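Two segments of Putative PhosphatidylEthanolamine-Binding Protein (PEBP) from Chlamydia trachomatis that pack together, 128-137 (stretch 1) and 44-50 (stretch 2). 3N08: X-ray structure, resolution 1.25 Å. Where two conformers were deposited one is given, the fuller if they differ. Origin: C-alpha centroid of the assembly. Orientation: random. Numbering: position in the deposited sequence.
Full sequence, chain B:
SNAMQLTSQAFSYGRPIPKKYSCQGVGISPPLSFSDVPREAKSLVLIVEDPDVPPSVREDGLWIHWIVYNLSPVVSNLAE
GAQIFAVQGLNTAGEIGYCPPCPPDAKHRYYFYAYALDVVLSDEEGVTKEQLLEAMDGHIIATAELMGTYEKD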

# COMPACT_ATOMS: atom_id res chain seq x y z
N THR B 128 6.39 -20.45 15.44
CA THR B 128 5.33 -20.75 14.49
C THR B 128 4.42 -19.53 14.29
O THR B 128 4.44 -18.59 15.08
CB THR B 128 4.42 -21.88 15.01
OG1 THR B 128 3.77 -21.43 16.21
CG2 THR B 128 5.22 -23.15 15.30
N LYS B 129 3.61 -19.55 13.23
CA LYS B 129 2.67 -18.47 13.02
C LYS B 129 1.78 -18.22 14.24
O LYS B 129 1.58 -17.08 14.63
CB LYS B 129 1.80 -18.76 11.79
CG LYS B 129 0.76 -17.66 11.56
CD LYS B 129 -0.08 -17.87 10.32
CE LYS B 129 -1.21 -16.86 10.24
NZ LYS B 129 -2.19 -17.27 9.20
N GLU B 130 1.22 -19.28 14.81
CA GLU B 130 0.35 -19.12 15.97
C GLU B 130 1.07 -18.39 17.11
O GLU B 130 0.51 -17.48 17.71
CB GLU B 130 -0.18 -20.48 16.44
CG GLU B 130 -1.10 -20.38 17.65
CD GLU B 130 -1.68 -21.73 18.05
OE1 GLU B 130 -1.05 -22.77 17.78
OE2 GLU B 130 -2.79 -21.75 18.64
N GLN B 131 2.30 -18.80 17.40
CA GLN B 131 3.08 -18.16 18.48
C GLN B 131 3.40 -16.69 18.17
O GLN B 131 3.35 -15.82 19.04
CB GLN B 131 4.38 -18.93 18.69
CG GLN B 131 4.19 -20.30 19.29
CD GLN B 131 5.47 -21.12 19.28
OE1 GLN B 131 6.36 -20.89 18.48
NE2 GLN B 131 5.56 -22.07 20.19
N LEU B 132 3.73 -16.43 16.91
CA LEU B 132 4.05 -15.09 16.45
C LEU B 132 2.85 -14.16 16.58
O LEU B 132 2.97 -13.03 17.06
CB LEU B 132 4.54 -15.16 15.00
CG LEU B 132 4.88 -13.82 14.38
CD1 LEU B 132 5.87 -13.04 15.25
CD2 LEU B 132 5.47 -14.06 13.01
N LEU B 133 1.68 -14.63 16.18
CA LEU B 133 0.48 -13.81 16.27
C LEU B 133 0.20 -13.46 17.72
O LEU B 133 -0.22 -12.33 18.02
CB LEU B 133 -0.71 -14.53 15.63
CG LEU B 133 -0.70 -14.69 14.11
CD1 LEU B 133 -1.99 -15.34 13.63
CD2 LEU B 133 -0.49 -13.37 13.42
N GLU B 134 0.44 -14.39 18.63
CA GLU B 134 0.23 -14.12 20.05
C GLU B 134 1.21 -13.06 20.53
O GLU B 134 0.84 -12.16 21.27
CB GLU B 134 0.34 -15.42 20.86
CG GLU B 134 0.21 -15.23 22.37
N ALA B 135 2.46 -13.15 20.11
CA ALA B 135 3.48 -12.23 20.56
C ALA B 135 3.20 -10.81 20.03
O ALA B 135 3.48 -9.83 20.71
CB ALA B 135 4.86 -12.71 20.14
N MET B 136 2.65 -10.73 18.81
CA MET B 136 2.35 -9.45 18.16
C MET B 136 1.20 -8.73 18.85
O MET B 136 1.15 -7.50 18.84
CB MET B 136 1.97 -9.65 16.68
CG MET B 136 3.11 -9.99 15.72
SD MET B 136 2.82 -9.70 13.93
CE MET B 136 1.49 -10.80 13.57
N ASP B 137 0.26 -9.49 19.41
CA ASP B 137 -1.00 -8.95 19.91
C ASP B 137 -0.82 -7.76 20.85
O ASP B 137 -0.11 -7.85 21.84
CB ASP B 137 -1.83 -10.03 20.61
CG ASP B 137 -3.19 -9.51 21.02
OD1 ASP B 137 -3.98 -9.15 20.12
OD2 ASP B 137 -3.46 -9.45 22.24
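Stretch 2, residues 44-50: LVLIVED

Stretch 2 is an extended strand, residues 44-50, that lies across the helix 129-136. The two run roughly antiparallel, with a signed crossing angle of -147° and axes 11.0 Å apart at closest approach. The strand alternates. Val-45, Ile-47 and Glu-49 point toward the helix, whereas Leu-46 points away.

Ile-47 is m at chi1 and t at chi2, so CD1 reaches out into a pocket of helix side chains. Ile-47 CD1 lies 4.0 Å from Leu-132 CD2, 4.2 Å from Leu-133 CD2 and 4.4 Å from Met-136 CE. Leu-133 starts sideways, but its m, t conformation brings its end nearer the strand. Val-45 is t at chi1. Its CG1 lies 3.7 Å from Leu-132 CD2, and both its methyls lie near Met-136 SD, with CG2 at 3.8 Å and CG1 at 3.9 Å. Leu-132 is t, p, and its CD2 therefore touches both Val-45 and Ile-47. Met-136 folds m, t, m, and the last turn carries CE toward Ile-47.

Lys-129 is t at all four chi angles. This full extension carries the amine past Ile-47, with Lys-129 CD 4.4 Å from Ile-47 CG2, to Glu-49. Glu-49 adopts p, t. Lys-129 NZ donates to Glu-49 OE1 at 2.8 Å in a salt bridge. The O of water 1 lies 2.4 Å from Glu-49 OE2, to which the water donates, and accepts a weak bond from Lys-129 NZ at 3.4 Å.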

# COMPACT_ATOMS: atom_id res chain seq x y z
N LEU B 44 9.55 -4.92 12.19
CA LEU B 44 8.63 -5.42 11.17
C LEU B 44 8.56 -6.94 11.20
O LEU B 44 9.51 -7.62 11.56
CB LEU B 44 9.09 -4.99 9.77
CG LEU B 44 9.05 -3.50 9.42
CD1 LEU B 44 9.79 -3.20 8.12
CD2 LEU B 44 7.59 -3.04 9.33
N VAL B 45 7.40 -7.43 10.78
CA VAL B 45 7.11 -8.85 10.64
C VAL B 45 6.61 -9.13 9.23
O VAL B 45 5.84 -8.33 8.67
CB VAL B 45 6.01 -9.25 11.63
CG1 VAL B 45 5.61 -10.71 11.46
CG2 VAL B 45 6.45 -8.94 13.06
N LEU B 46 7.02 -10.26 8.68
CA LEU B 46 6.54 -10.75 7.38
C LEU B 46 6.00 -12.17 7.51
O LEU B 46 6.68 -13.02 8.07
CB LEU B 46 7.70 -10.69 6.38
CG LEU B 46 7.39 -11.26 5.00
CD1 LEU B 46 6.44 -10.42 4.22
CD2 LEU B 46 8.65 -11.50 4.18
N ILE B 47 4.79 -12.40 7.01
CA ILE B 47 4.22 -13.75 6.97
C ILE B 47 3.76 -13.99 5.54
O ILE B 47 3.00 -13.19 5.00
CB ILE B 47 3.05 -13.92 7.95
CG1 ILE B 47 3.52 -13.65 9.38
CG2 ILE B 47 2.43 -15.32 7.82
CD1 ILE B 47 2.40 -13.66 10.40
N VAL B 48 4.19 -15.10 4.93
CA VAL B 48 3.79 -15.44 3.57
C VAL B 48 3.06 -16.75 3.63
O VAL B 48 3.56 -17.73 4.20
CB VAL B 48 5.00 -15.56 2.64
CG1 VAL B 48 4.59 -15.85 1.21
CG2 VAL B 48 5.87 -14.31 2.71
N GLU B 49 1.88 -16.78 3.04
CA GLU B 49 1.07 -17.97 3.11
C GLU B 49 0.25 -18.21 1.87
O GLU B 49 -0.02 -17.30 1.08
CB GLU B 49 0.19 -17.93 4.33
CG GLU B 49 -0.74 -16.77 4.36
CD GLU B 49 -1.46 -16.62 5.70
OE1 GLU B 49 -0.87 -16.95 6.75
OE2 GLU B 49 -2.63 -16.18 5.72
N ASP B 50 -0.19 -19.47 1.73
CA ASP B 50 -0.95 -19.97 0.58
C ASP B 50 -2.29 -20.55 1.06
O ASP B 50 -2.33 -21.64 1.62
CB ASP B 50 -0.11 -21.03 -0.12
CG ASP B 50 -0.80 -21.66 -1.34
OD1 ASP B 50 -1.90 -21.24 -1.73
OD2 ASP B 50 -0.16 -22.58 -1.92
O HOH W 1 -4.47 -15.68 7.19